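Local coordinates for DNA replication and repair protein RecF (Caldanaerobacter subterraneus subsp. tengcongensis, PDB 5Z69), which binds ATP, acts as a recombination mediator in the RecFOR pathway of DNA repair, and probably binds single-stranded DNA and supports replication and SOS induction, at residues Leu26-Gly31 with Gln344-His349; Lys192-Gly197 with Leu245-Leu250; Leu232-Val237 with Val269-Glu274; Pro317-Asp322 with Lys338-Phe343. All coordinates share one frame; numbering follows the deposited sequence.

Contact 1: Leu26-Gly31 with Gln344-His349; sequences LEFCEG and QSFITH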
loop_
_atom_site.group_PDB
_atom_site.type_symbol
_atom_site.label_atom_id
_atom_site.label_comp_id
_atom_site.label_asym_id
_atom_site.label_seq_id
_atom_site.Cartn_x
_atom_site.Cartn_y
_atom_site.Cartn_z
ATOM N N LEU A 26 -2.388 0.439 47.251
ATOM C CA LEU A 26 -1.312 -0.519 47.054
ATOM C C LEU A 26 0.002 0.233 46.975
ATOM O O LEU A 26 0.120 1.179 46.207
ATOM C CB LEU A 26 -1.533 -1.309 45.773
ATOM C CG LEU A 26 -2.914 -1.946 45.618
ATOM C CD1 LEU A 26 -2.947 -2.701 44.304
ATOM C CD2 LEU A 26 -3.181 -2.878 46.789
ATOM N N GLU A 27 0.979 -0.195 47.760
ATOM C CA GLU A 27 2.283 0.456 47.767
ATOM C C GLU A 27 3.286 -0.444 47.104
ATOM O O GLU A 27 3.426 -1.626 47.428
ATOM C CB GLU A 27 2.740 0.798 49.194
ATOM C CG GLU A 27 1.809 1.739 49.951
ATOM C CD GLU A 27 2.536 2.635 50.972
ATOM O OE1 GLU A 27 3.740 2.422 51.258
ATOM O OE2 GLU A 27 1.894 3.579 51.472
ATOM N N PHE A 28 4.007 0.095 46.134
ATOM C CA PHE A 28 4.829 -0.776 45.290
ATOM C C PHE A 28 6.312 -0.664 45.618
ATOM O O PHE A 28 6.683 0.099 46.500
ATOM C CB PHE A 28 4.587 -0.487 43.816
ATOM C CG PHE A 28 3.159 -0.716 43.401
ATOM C CD1 PHE A 28 2.563 -1.970 43.589
ATOM C CD2 PHE A 28 2.398 0.328 42.887
ATOM C CE1 PHE A 28 1.224 -2.204 43.228
ATOM C CE2 PHE A 28 1.038 0.118 42.528
ATOM C CZ PHE A 28 0.462 -1.157 42.694
ATOM N N CYS A 29 7.142 -1.440 44.913
ATOM C CA CYS A 29 8.562 -1.545 45.229
ATOM C C CYS A 29 9.416 -1.146 44.039
ATOM O O CYS A 29 8.939 -1.080 42.888
ATOM C CB CYS A 29 8.924 -2.986 45.677
ATOM S SG CYS A 29 8.032 -4.381 44.859
ATOM N N GLU A 30 10.685 -0.875 44.324
ATOM C CA GLU A 30 11.689 -0.744 43.279
ATOM C C GLU A 30 11.883 -2.096 42.616
ATOM O O GLU A 30 11.865 -3.129 43.284
ATOM C CB GLU A 30 13.016 -0.247 43.855
ATOM C CG GLU A 30 12.980 1.160 44.429
ATOM C CD GLU A 30 13.203 2.238 43.380
ATOM O OE1 GLU A 30 13.302 1.908 42.164
ATOM O OE2 GLU A 30 13.278 3.420 43.774
ATOM N N GLY A 31 12.059 -2.091 41.304
ATOM C CA GLY A 31 12.355 -3.315 40.579
ATOM C C GLY A 31 11.087 -4.016 40.149
ATOM O O GLY A 31 10.136 -3.369 39.735
ATOM N N GLN A 344 11.405 0.126 37.164
ATOM C CA GLN A 344 10.312 -0.454 37.931
ATOM C C GLN A 344 9.441 -1.215 36.920
ATOM O O GLN A 344 9.129 -0.686 35.858
ATOM C CB GLN A 344 9.483 0.602 38.670
ATOM C CG GLN A 344 8.380 -0.008 39.527
ATOM C CD GLN A 344 7.441 1.037 40.122
ATOM O OE1 GLN A 344 7.022 1.973 39.437
ATOM N NE2 GLN A 344 7.099 0.869 41.393
ATOM N N SER A 345 9.085 -2.461 37.225
ATOM C CA SER A 345 8.205 -3.216 36.334
ATOM C C SER A 345 7.057 -3.848 37.098
ATOM O O SER A 345 7.147 -4.085 38.294
ATOM C CB SER A 345 8.988 -4.312 35.566
ATOM O OG SER A 345 9.650 -5.182 36.476
ATOM N N PHE A 346 5.966 -4.094 36.381
ATOM C CA PHE A 346 4.807 -4.764 36.926
ATOM C C PHE A 346 4.574 -5.968 36.053
ATOM O O PHE A 346 4.313 -5.831 34.862
ATOM C CB PHE A 346 3.586 -3.822 36.966
ATOM C CG PHE A 346 3.734 -2.702 37.970
ATOM C CD1 PHE A 346 3.202 -2.825 39.248
ATOM C CD2 PHE A 346 4.433 -1.542 37.639
ATOM C CE1 PHE A 346 3.368 -1.800 40.188
ATOM C CE2 PHE A 346 4.619 -0.516 38.575
ATOM C CZ PHE A 346 4.087 -0.648 39.854
ATOM N N ILE A 347 4.711 -7.150 36.641
ATOM C CA ILE A 347 4.604 -8.389 35.880
ATOM C C ILE A 347 3.466 -9.265 36.399
ATOM O O ILE A 347 3.408 -9.598 37.587
ATOM C CB ILE A 347 5.931 -9.193 35.920
ATOM C CG1 ILE A 347 7.076 -8.372 35.321
ATOM C CG2 ILE A 347 5.787 -10.490 35.130
ATOM C CD1 ILE A 347 8.439 -9.072 35.400
ATOM N N THR A 348 2.557 -9.642 35.505
ATOM C CA THR A 348 1.470 -10.519 35.902
ATOM C C THR A 348 1.818 -11.961 35.596
ATOM O O THR A 348 2.455 -12.269 34.580
ATOM C CB THR A 348 0.129 -10.154 35.214
ATOM O OG1 THR A 348 0.272 -10.243 33.799
ATOM C CG2 THR A 348 -0.300 -8.741 35.588
ATOM N N HIS A 349 1.394 -12.854 36.478
ATOM C CA HIS A 349 1.661 -14.270 36.275
ATOM C C HIS A 349 0.646 -15.126 37.023
ATOM O O HIS A 349 -0.178 -14.616 37.772
ATOM C CB HIS A 349 3.092 -14.614 36.721
ATOM C CG HIS A 349 3.654 -15.837 36.061
ATOM N ND1 HIS A 349 3.397 -16.154 34.745
ATOM C CD2 HIS A 349 4.460 -16.817 36.532
ATOM C CE1 HIS A 349 4.017 -17.278 34.435
ATOM N NE2 HIS A 349 4.670 -17.701 35.502
#
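Phe346 drives the edge of its ring into the face of Phe28. Its CE1 sits over the centre of the Phe28 ring and reaches Phe28 CG at 3.4 Å, while the neighbouring rim atom Phe346 CZ lies 3.6 Å from Phe28 CD2. With the ring planes 86° apart and the centroids 4.7 Å from each other, this is a T-shaped (edge-to-face) stack, in which the slightly positive C-H edge of one ring meets the pi cloud of the other; two phenylalanines thus make a dense, directional apolar contact. Beside the rings, Gln344 serves the backbone. Its CG is anti to the backbone N (chi1 -177°) and the chain runs on extended, long enough for NE2 to donate to Cys29 O at 3.1 Å, from above the carbonyl plane. The third link joins main chains: Ser345 N donates to Gly31 O at 2.9 Å, and Gln344 CA lies against the same oxygen at 3.4 Å. Gly31 has a positive phi and a backbone shape in which a side chain would collide with Glu30 O, and glycine suits it. Here the loop leaving edge strand 24-27 of the antiparallel sheet meets strand 345-349, a central strand of the mixed sheet in this P-loop ATPase fold. Around this first shell, Gln344 OE1 accepts from Leu10 N, so both ends of its amide are held. Phe28 makes a further edge-to-face pair with Phe361, and Cys29 forms a disulfide with Cys359, tying the loop to strand 359-364.

Contact 2: Lys192-Gly197 with Leu245-Leu250; sequences KLAEYG and LIREKL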
loop_
_atom_site.group_PDB
_atom_site.type_symbol
_atom_site.label_atom_id
_atom_site.label_comp_id
_atom_site.label_asym_id
_atom_site.label_seq_id
_atom_site.Cartn_x
_atom_site.Cartn_y
_atom_site.Cartn_z
ATOM N N LYS A 192 -7.257 23.174 4.777
ATOM C CA LYS A 192 -6.863 22.983 6.173
ATOM C C LYS A 192 -6.426 21.539 6.407
ATOM O O LYS A 192 -5.404 21.290 7.053
ATOM C CB LYS A 192 -8.008 23.355 7.125
ATOM C CG LYS A 192 -7.558 23.422 8.598
ATOM C CD LYS A 192 -8.652 23.908 9.516
ATOM C CE LYS A 192 -8.176 23.901 10.974
ATOM N NZ LYS A 192 -9.104 24.646 11.848
ATOM N N LEU A 193 -7.187 20.592 5.864
ATOM C CA LEU A 193 -6.850 19.173 6.010
ATOM C C LEU A 193 -5.504 18.840 5.392
ATOM O O LEU A 193 -4.801 17.951 5.875
ATOM C CB LEU A 193 -7.924 18.282 5.373
ATOM C CG LEU A 193 -9.239 18.128 6.136
ATOM C CD1 LEU A 193 -10.229 17.319 5.307
ATOM C CD2 LEU A 193 -9.036 17.491 7.518
ATOM N N ALA A 194 -5.155 19.534 4.312
ATOM C CA ALA A 194 -3.915 19.251 3.604
ATOM C C ALA A 194 -2.731 19.796 4.400
ATOM O O ALA A 194 -1.679 19.159 4.515
ATOM C CB ALA A 194 -3.952 19.853 2.183
ATOM N N GLU A 195 -2.913 20.980 4.966
ATOM C CA GLU A 195 -1.879 21.553 5.811
ATOM C C GLU A 195 -1.612 20.681 7.030
ATOM O O GLU A 195 -0.462 20.356 7.325
ATOM C CB GLU A 195 -2.262 22.956 6.250
ATOM C CG GLU A 195 -1.306 23.542 7.276
ATOM C CD GLU A 195 -1.846 24.816 7.873
ATOM O OE1 GLU A 195 -1.726 25.871 7.218
ATOM O OE2 GLU A 195 -2.407 24.761 8.988
ATOM N N TYR A 196 -2.668 20.295 7.740
ATOM C CA TYR A 196 -2.480 19.491 8.944
ATOM C C TYR A 196 -2.078 18.072 8.585
ATOM O O TYR A 196 -1.240 17.473 9.256
ATOM C CB TYR A 196 -3.743 19.499 9.805
ATOM C CG TYR A 196 -3.829 20.732 10.681
ATOM C CD1 TYR A 196 -3.498 20.676 12.024
ATOM C CD2 TYR A 196 -4.210 21.958 10.149
ATOM C CE1 TYR A 196 -3.568 21.804 12.821
ATOM C CE2 TYR A 196 -4.285 23.082 10.927
ATOM C CZ TYR A 196 -3.964 23.002 12.268
ATOM O OH TYR A 196 -4.036 24.133 13.041
ATOM N N GLY A 197 -2.650 17.545 7.505
ATOM C CA GLY A 197 -2.268 16.228 7.020
ATOM C C GLY A 197 -0.793 16.131 6.666
ATOM O O GLY A 197 -0.135 15.122 6.933
ATOM N N LEU A 245 5.290 20.066 -1.034
ATOM C CA LEU A 245 4.880 19.104 -2.054
ATOM C C LEU A 245 3.736 18.229 -1.548
ATOM O O LEU A 245 2.743 18.022 -2.253
ATOM C CB LEU A 245 6.078 18.244 -2.469
ATOM C CG LEU A 245 5.956 17.266 -3.641
ATOM C CD1 LEU A 245 5.648 17.992 -4.937
ATOM C CD2 LEU A 245 7.252 16.480 -3.775
ATOM N N ILE A 246 3.868 17.739 -0.316
ATOM C CA ILE A 246 2.862 16.862 0.279
ATOM C C ILE A 246 1.538 17.585 0.442
ATOM O O ILE A 246 0.473 17.033 0.170
ATOM C CB ILE A 246 3.319 16.326 1.639
ATOM C CG1 ILE A 246 4.556 15.439 1.465
ATOM C CG2 ILE A 246 2.194 15.544 2.301
ATOM C CD1 ILE A 246 5.417 15.365 2.722
ATOM N N ARG A 247 1.605 18.831 0.878
ATOM C CA ARG A 247 0.412 19.652 0.991
ATOM C C ARG A 247 -0.337 19.725 -0.341
ATOM O O ARG A 247 -1.546 19.521 -0.402
ATOM C CB ARG A 247 0.798 21.043 1.447
ATOM C CG ARG A 247 -0.311 21.833 2.068
ATOM C CD ARG A 247 0.278 22.943 2.922
ATOM N NE ARG A 247 -0.709 23.980 3.193
ATOM C CZ ARG A 247 -0.499 25.016 4.001
ATOM N NH1 ARG A 247 -1.456 25.914 4.193
ATOM N NH2 ARG A 247 0.667 25.149 4.618
ATOM N N GLU A 248 0.390 20.030 -1.407
ATOM C CA GLU A 248 -0.230 20.179 -2.721
ATOM C C GLU A 248 -0.846 18.870 -3.204
ATOM O O GLU A 248 -1.953 18.864 -3.730
ATOM C CB GLU A 248 0.786 20.689 -3.744
ATOM C CG GLU A 248 0.438 22.053 -4.323
ATOM C CD GLU A 248 -0.993 22.134 -4.826
ATOM O OE1 GLU A 248 -1.858 22.657 -4.089
ATOM O OE2 GLU A 248 -1.255 21.678 -5.958
ATOM N N LYS A 249 -0.134 17.765 -3.013
ATOM C CA LYS A 249 -0.660 16.468 -3.417
ATOM C C LYS A 249 -1.944 16.114 -2.661
ATOM O O LYS A 249 -2.924 15.676 -3.274
ATOM C CB LYS A 249 0.403 15.378 -3.229
ATOM C CG LYS A 249 1.610 15.550 -4.179
ATOM C CD LYS A 249 2.505 14.307 -4.266
ATOM C CE LYS A 249 2.164 13.435 -5.484
ATOM N NZ LYS A 249 2.110 11.961 -5.146
ATOM N N LEU A 250 -1.947 16.339 -1.343
ATOM C CA LEU A 250 -3.107 16.056 -0.503
ATOM C C LEU A 250 -4.296 16.887 -0.937
ATOM O O LEU A 250 -5.410 16.381 -1.040
ATOM C CB LEU A 250 -2.801 16.328 0.989
ATOM C CG LEU A 250 -1.845 15.376 1.715
ATOM C CD1 LEU A 250 -1.630 15.816 3.182
ATOM C CD2 LEU A 250 -2.347 13.935 1.651
#
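Glu195 and Arg247 form the polar part of this helix pair, through a salt bridge of 3.0 Å between Glu195 OE1 and Arg247 NH1. Their side chains lie side by side and point the same way, but the carboxylate and guanidinium planes stand 87° apart, so the acid meets the base through one oxygen and not as a flat two-bond pair. Glu195 OE2 has a further, long and weak ion pair with Arg199. Arg247 CG is anti to the backbone N (chi1 -159°), and the extended chain beyond it carries the guanidinium across to the other helix. There its flat group also makes van der Waals contact: Glu195 CB lies over the centre of one face, 3.5 Å from CZ of Arg247. The apolar part uses small residues. Ala194 CB packs on Leu250 CB at 3.9 Å and touches Arg247 O at 3.5 Å, while Leu250 CD1 settles 3.6 Å from Gly197 C. A CB on Gly197 would come close to that methyl and clash with Leu193 O; glycine leaves the leucine its place. Alanine and glycine thus let helices 186-222 and 243-256 approach to 8.2 Å between the axes of the short segments, whose N-to-C directions differ by 142°, a roughly antiparallel packing. A buried hydrophobic seam bordered by a charged pair on the exposed side suggests that close steric fit sets the helix spacing, with electrostatic attraction probably adding to it.

Contact 3: Leu232-Val237 with Val269-Glu274; sequences LNSAGV and VGPHRE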
loop_
_atom_site.group_PDB
_atom_site.type_symbol
_atom_site.label_atom_id
_atom_site.label_comp_id
_atom_site.label_asym_id
_atom_site.label_seq_id
_atom_site.Cartn_x
_atom_site.Cartn_y
_atom_site.Cartn_z
ATOM N N LEU A 232 2.894 3.672 3.756
ATOM C CA LEU A 232 1.898 3.955 2.728
ATOM C C LEU A 232 1.131 5.226 3.056
ATOM O O LEU A 232 -0.034 5.163 3.486
ATOM C CB LEU A 232 0.924 2.782 2.583
ATOM C CG LEU A 232 1.569 1.418 2.329
ATOM C CD1 LEU A 232 0.507 0.385 1.974
ATOM C CD2 LEU A 232 2.601 1.546 1.225
ATOM N N ASN A 233 1.769 6.377 2.857
ATOM C CA ASN A 233 1.116 7.644 3.174
ATOM C C ASN A 233 0.118 8.076 2.101
ATOM O O ASN A 233 0.117 7.561 0.964
ATOM C CB ASN A 233 2.150 8.749 3.415
ATOM C CG ASN A 233 2.913 9.122 2.170
ATOM O OD1 ASN A 233 2.407 9.846 1.309
ATOM N ND2 ASN A 233 4.152 8.658 2.079
ATOM N N SER A 234 -0.732 9.027 2.469
ATOM C CA SER A 234 -1.889 9.376 1.648
ATOM C C SER A 234 -1.533 10.374 0.548
ATOM O O SER A 234 -2.375 10.710 -0.286
ATOM C CB SER A 234 -3.009 9.945 2.521
ATOM O OG SER A 234 -2.495 10.852 3.487
ATOM N N ALA A 235 -0.295 10.854 0.573
ATOM C CA ALA A 235 0.204 11.793 -0.418
ATOM C C ALA A 235 0.814 11.025 -1.602
ATOM O O ALA A 235 1.131 11.632 -2.614
ATOM C CB ALA A 235 1.232 12.722 0.184
ATOM N N GLY A 236 0.977 9.713 -1.423
ATOM C CA GLY A 236 1.472 8.802 -2.427
ATOM C C GLY A 236 2.968 9.046 -2.649
ATOM O O GLY A 236 3.536 8.654 -3.652
ATOM N N VAL A 237 3.614 9.672 -1.665
ATOM C CA VAL A 237 5.012 10.076 -1.837
ATOM C C VAL A 237 5.940 8.992 -1.245
ATOM O O VAL A 237 5.836 8.656 -0.048
ATOM C CB VAL A 237 5.227 11.449 -1.163
ATOM C CG1 VAL A 237 6.701 11.869 -1.122
ATOM C CG2 VAL A 237 4.427 12.503 -1.867
ATOM N N VAL A 269 -9.318 10.597 1.494
ATOM C CA VAL A 269 -7.963 11.132 1.445
ATOM C C VAL A 269 -7.455 11.645 2.804
ATOM O O VAL A 269 -8.037 12.544 3.387
ATOM C CB VAL A 269 -7.848 12.292 0.448
ATOM C CG1 VAL A 269 -6.491 12.949 0.569
ATOM C CG2 VAL A 269 -8.065 11.800 -1.009
ATOM N N GLY A 270 -6.350 11.102 3.288
ATOM C CA GLY A 270 -5.695 11.703 4.441
ATOM C C GLY A 270 -5.038 10.701 5.367
ATOM O O GLY A 270 -5.136 9.483 5.138
ATOM N N PRO A 271 -4.365 11.211 6.425
ATOM C CA PRO A 271 -3.700 10.410 7.455
ATOM C C PRO A 271 -4.571 9.311 8.050
ATOM O O PRO A 271 -4.033 8.292 8.472
ATOM C CB PRO A 271 -3.346 11.451 8.535
ATOM C CG PRO A 271 -3.159 12.713 7.797
ATOM C CD PRO A 271 -4.002 12.639 6.525
ATOM N N HIS A 272 -5.887 9.505 8.070
ATOM C CA HIS A 272 -6.788 8.544 8.709
ATOM C C HIS A 272 -7.060 7.307 7.857
ATOM O O HIS A 272 -7.838 6.433 8.265
ATOM C CB HIS A 272 -8.124 9.212 9.059
ATOM C CG HIS A 272 -8.864 9.716 7.859
ATOM N ND1 HIS A 272 -8.461 10.826 7.150
ATOM C CD2 HIS A 272 -9.964 9.243 7.226
ATOM C CE1 HIS A 272 -9.290 11.027 6.141
ATOM N NE2 HIS A 272 -10.215 10.084 6.169
ATOM N N ARG A 273 -6.436 7.232 6.680
ATOM C CA ARG A 273 -6.575 6.045 5.830
ATOM C C ARG A 273 -5.239 5.416 5.536
ATOM O O ARG A 273 -5.154 4.568 4.668
ATOM C CB ARG A 273 -7.251 6.380 4.491
ATOM C CG ARG A 273 -8.700 6.792 4.605
ATOM C CD ARG A 273 -9.557 5.618 5.031
ATOM N NE ARG A 273 -10.977 5.949 4.943
ATOM C CZ ARG A 273 -11.693 5.896 3.824
ATOM N NH2 ARG A 273 -12.976 6.229 3.874
ATOM N N GLU A 274 -4.195 5.841 6.242
ATOM C CA GLU A 274 -2.842 5.375 5.937
ATOM C C GLU A 274 -2.523 4.050 6.616
ATOM O O GLU A 274 -3.299 3.556 7.437
ATOM C CB GLU A 274 -1.814 6.441 6.335
ATOM C CG GLU A 274 -1.987 7.754 5.570
ATOM C CD GLU A 274 -0.935 8.800 5.918
ATOM O OE1 GLU A 274 -0.214 8.623 6.924
ATOM O OE2 GLU A 274 -0.826 9.804 5.179
#
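One carboxylate oxygen, Glu274 OE2, takes two bonds from the same residue, Ser234. The hydroxyl Ser234 OG donates at 2.6 Å to the anti lone pair of that oxygen, and the backbone Ser234 N donates to it at 2.8 Å from above the carboxylate plane. Serine suits this place because its OG, lying between the backbone N and the carbonyl carbon (chi1 43°), can reach the oxygen that its own amide also meets. Glutamate has the length needed: its chain is extended beyond CG. The other oxygen, Glu274 OE1, is held by Tyr231 OH and by a salt bridge to Arg204 of helix 186-222, which probably compensates the charge of this buried side chain. Close by, Ser234 OG packs 3.2 Å from Gly270 C, where the backbone (phi 146°) suits glycine. Leu232 packs on Val287 of the second subunit. The loop facing Glu274 is shaped by Asn233, whose OD1 accepts from Ala235 N at 3.0 Å and from Val237 N, while its ND2 donates to Val237 O at 2.7 Å. The bond to Ala235 N makes an Asx turn over the type I beta turn Asn233-Gly236, a self-bonded loop between strand 227-232 and helix 243-256 that docks on the entry to the neighbouring strand 275-280.

Contact 4: Pro317-Asp322 with Lys338-Phe343; sequences PVLLLD and KKLEGF. With AGS (phosphothiophosphoric acid-adenylate ester), chain C.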
loop_
_atom_site.group_PDB
_atom_site.type_symbol
_atom_site.label_atom_id
_atom_site.label_comp_id
_atom_site.label_asym_id
_atom_site.label_seq_id
_atom_site.Cartn_x
_atom_site.Cartn_y
_atom_site.Cartn_z
ATOM N N PRO A 317 10.819 4.988 31.637
ATOM C CA PRO A 317 9.421 4.661 31.948
ATOM C C PRO A 317 9.267 3.469 32.856
ATOM O O PRO A 317 10.223 2.720 33.083
ATOM C CB PRO A 317 8.828 4.334 30.579
ATOM C CG PRO A 317 9.983 3.787 29.819
ATOM C CD PRO A 317 11.163 4.618 30.247
ATOM N N VAL A 318 8.055 3.303 33.371
ATOM C CA VAL A 318 7.688 2.111 34.101
ATOM C C VAL A 318 7.270 1.042 33.094
ATOM O O VAL A 318 6.635 1.352 32.097
ATOM C CB VAL A 318 6.545 2.398 35.105
ATOM C CG1 VAL A 318 6.002 1.095 35.636
ATOM C CG2 VAL A 318 7.067 3.325 36.259
ATOM N N LEU A 319 7.607 -0.213 33.358
ATOM C CA LEU A 319 7.294 -1.281 32.422
ATOM C C LEU A 319 6.109 -2.113 32.933
ATOM O O LEU A 319 6.094 -2.544 34.090
ATOM C CB LEU A 319 8.552 -2.150 32.182
ATOM C CG LEU A 319 9.535 -1.690 31.097
ATOM C CD1 LEU A 319 9.645 -0.194 30.966
ATOM C CD2 LEU A 319 10.914 -2.311 31.283
ATOM N N LEU A 320 5.110 -2.325 32.076
ATOM C CA LEU A 320 3.972 -3.181 32.392
ATOM C C LEU A 320 3.943 -4.455 31.514
ATOM O O LEU A 320 3.853 -4.369 30.273
ATOM C CB LEU A 320 2.670 -2.380 32.233
ATOM C CG LEU A 320 2.665 -1.037 32.996
ATOM C CD1 LEU A 320 1.389 -0.314 32.662
ATOM C CD2 LEU A 320 2.811 -1.270 34.465
ATOM N N LEU A 321 4.038 -5.615 32.158
ATOM C CA LEU A 321 4.131 -6.878 31.425
ATOM C C LEU A 321 2.918 -7.737 31.733
ATOM O O LEU A 321 2.831 -8.351 32.800
ATOM C CB LEU A 321 5.421 -7.619 31.785
ATOM C CG LEU A 321 6.681 -7.171 31.036
ATOM C CD1 LEU A 321 7.032 -5.738 31.406
ATOM C CD2 LEU A 321 7.868 -8.087 31.325
ATOM N N ASP A 322 1.961 -7.746 30.814
ATOM C CA ASP A 322 0.704 -8.433 31.081
ATOM C C ASP A 322 0.679 -9.793 30.432
ATOM O O ASP A 322 0.565 -9.884 29.226
ATOM C CB ASP A 322 -0.484 -7.615 30.587
ATOM C CG ASP A 322 -1.812 -8.143 31.112
ATOM O OD1 ASP A 322 -1.812 -8.866 32.130
ATOM O OD2 ASP A 322 -2.857 -7.824 30.521
ATOM N N LYS A 338 16.474 -9.734 32.749
ATOM C CA LYS A 338 17.700 -9.014 33.079
ATOM C C LYS A 338 17.674 -7.683 32.351
ATOM O O LYS A 338 18.240 -6.697 32.812
ATOM C CB LYS A 338 18.944 -9.829 32.689
ATOM C CG LYS A 338 20.205 -9.474 33.481
ATOM N N LYS A 339 17.012 -7.668 31.205
ATOM C CA LYS A 339 16.698 -6.422 30.521
ATOM C C LYS A 339 15.814 -5.486 31.380
ATOM O O LYS A 339 15.802 -4.276 31.162
ATOM C CB LYS A 339 16.011 -6.724 29.187
ATOM C CG LYS A 339 15.381 -5.520 28.483
ATOM C CD LYS A 339 16.429 -4.473 28.119
ATOM C CE LYS A 339 15.806 -3.275 27.418
ATOM N NZ LYS A 339 16.784 -2.617 26.496
ATOM N N LEU A 340 15.090 -6.039 32.354
ATOM C CA LEU A 340 14.202 -5.234 33.218
ATOM C C LEU A 340 14.954 -4.506 34.337
ATOM O O LEU A 340 14.348 -3.829 35.197
ATOM C CB LEU A 340 13.118 -6.127 33.822
ATOM C CG LEU A 340 12.189 -6.783 32.797
ATOM C CD1 LEU A 340 11.334 -7.854 33.437
ATOM C CD2 LEU A 340 11.314 -5.737 32.155
ATOM N N GLU A 341 16.278 -4.637 34.307
ATOM C CA GLU A 341 17.127 -4.311 35.447
ATOM C C GLU A 341 16.870 -2.958 36.083
ATOM O O GLU A 341 16.394 -2.888 37.219
ATOM C CB GLU A 341 18.599 -4.400 35.049
ATOM C CG GLU A 341 19.278 -5.655 35.559
ATOM C CD GLU A 341 20.790 -5.635 35.369
ATOM O OE1 GLU A 341 21.494 -6.231 36.211
ATOM O OE2 GLU A 341 21.273 -5.030 34.385
ATOM N N GLY A 342 17.175 -1.878 35.380
ATOM C CA GLY A 342 17.044 -0.575 36.021
ATOM C C GLY A 342 15.642 0.041 35.988
ATOM O O GLY A 342 15.481 1.230 36.263
ATOM N N PHE A 343 14.631 -0.751 35.642
ATOM C CA PHE A 343 13.234 -0.261 35.590
ATOM C C PHE A 343 12.407 -0.672 36.805
ATOM O O PHE A 343 12.635 -1.727 37.393
ATOM C CB PHE A 343 12.496 -0.795 34.342
ATOM C CG PHE A 343 13.116 -0.410 33.036
ATOM C CD1 PHE A 343 12.623 0.667 32.308
ATOM C CD2 PHE A 343 14.170 -1.159 32.504
ATOM C CE1 PHE A 343 13.177 1.013 31.103
ATOM C CE2 PHE A 343 14.732 -0.825 31.299
ATOM C CZ PHE A 343 14.246 0.263 30.584
HETATM P PG AGS C . -5.125 -11.475 32.833
HETATM S S1G AGS C . -3.240 -11.362 33.333
HETATM O O2G AGS C . -5.508 -12.976 32.602
HETATM O O3G AGS C . -5.274 -10.719 31.475
HETATM P PB AGS C . -7.053 -11.634 34.896
HETATM O O1B AGS C . -6.670 -11.565 36.336
HETATM O O2B AGS C . -7.088 -13.086 34.388
HETATM O O3B AGS C . -6.037 -10.814 33.948
HETATM P PA AGS C . -8.963 -9.569 34.803
HETATM O O1A AGS C . -7.903 -8.792 35.594
HETATM O O2A AGS C . -9.250 -9.145 33.395
HETATM O O3A AGS C . -8.551 -11.112 34.760
HETATM O "O5'" AGS C . -10.290 -9.616 35.607
HETATM C "C5'" AGS C . -11.500 -9.373 34.945
HETATM C "C4'" AGS C . -12.544 -9.916 35.871
HETATM O "O4'" AGS C . -13.282 -8.815 36.445
HETATM C "C3'" AGS C . -13.570 -10.811 35.186
HETATM O "O3'" AGS C . -13.995 -11.847 36.065
HETATM C "C2'" AGS C . -14.669 -9.818 34.797
HETATM O "O2'" AGS C . -15.956 -10.426 34.738
HETATM C "C1'" AGS C . -14.607 -8.809 35.951
HETATM N N9 AGS C . -14.956 -7.453 35.563
HETATM C C8 AGS C . -14.657 -6.811 34.385
HETATM N N7 AGS C . -15.131 -5.594 34.306
HETATM C C5 AGS C . -15.785 -5.412 35.512
HETATM C C6 AGS C . -16.505 -4.330 36.056
HETATM N N6 AGS C . -16.675 -3.166 35.421
HETATM N N1 AGS C . -17.055 -4.486 37.280
HETATM C C2 AGS C . -16.881 -5.648 37.919
HETATM N N3 AGS C . -16.225 -6.738 37.511
HETATM C C4 AGS C . -15.696 -6.550 36.295
#
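Leu319 and Leu321, on one side of strand 318-321, meet Leu340 and Phe343 of the turn leading into strand 345-349. The two strands are parallel neighbours in the mixed sheet of the P-loop ATPase core, and the apolar run ending in an acid by the nucleotide is consistent with a Walker B strand. Leu319 is the central bump. Both its methyls lie on one side of the Phe343 ring: CD2 over the face, offset toward the rim, 3.6 Å from the centroid in a CH-pi contact, and CD1 beyond the rim, 3.4 Å from Phe343 CD1. The same Leu319 CD2 meets Leu340 CD2 at 3.6 Å, filling the hollow between ring and leucine. Leucine suits the place because one methyl can wedge there while the other extends the contact along the ring's rim. The ring's edge abuts Pro317 O, in plane, 3.3 Å from Phe343 CD1. Leu321 CD2 and Leu340 CD1 reach toward each other tip to tip, 4.1 Å apart. The type I turn from Leu340 to Phe343 brings both residues to the strand. At the strand's end Asp322 OD1 is hydrogen-bonded to Thr348 OG1 and lies 3.1 Å from S1G of the bound phosphothiophosphoric acid-adenylate ester.

The four contacts form two clusters on opposite sides of the chain's centre. Contacts 1 and 4, with centres about 9 Å apart, share the mixed sheet beside the nucleotide: strands 318-321 and 345-349 are neighbours in it, joined where Phe346 N lies 2.8 Å from Leu319 O. Contacts 2 and 3, about 10 Å apart between centres, meet where Lys249 NZ lies 2.7 Å from Ala235 O. Centres of contacts 1 and 2 are about 45 Å apart. Along the chain, contact 1 encloses the rest, contacts 2 and 3 interleave, and contact 4 follows, consistent with a largely helical arm inserted within the ATPase core; the arm's end touches the second subunit while the core holds the nucleotide.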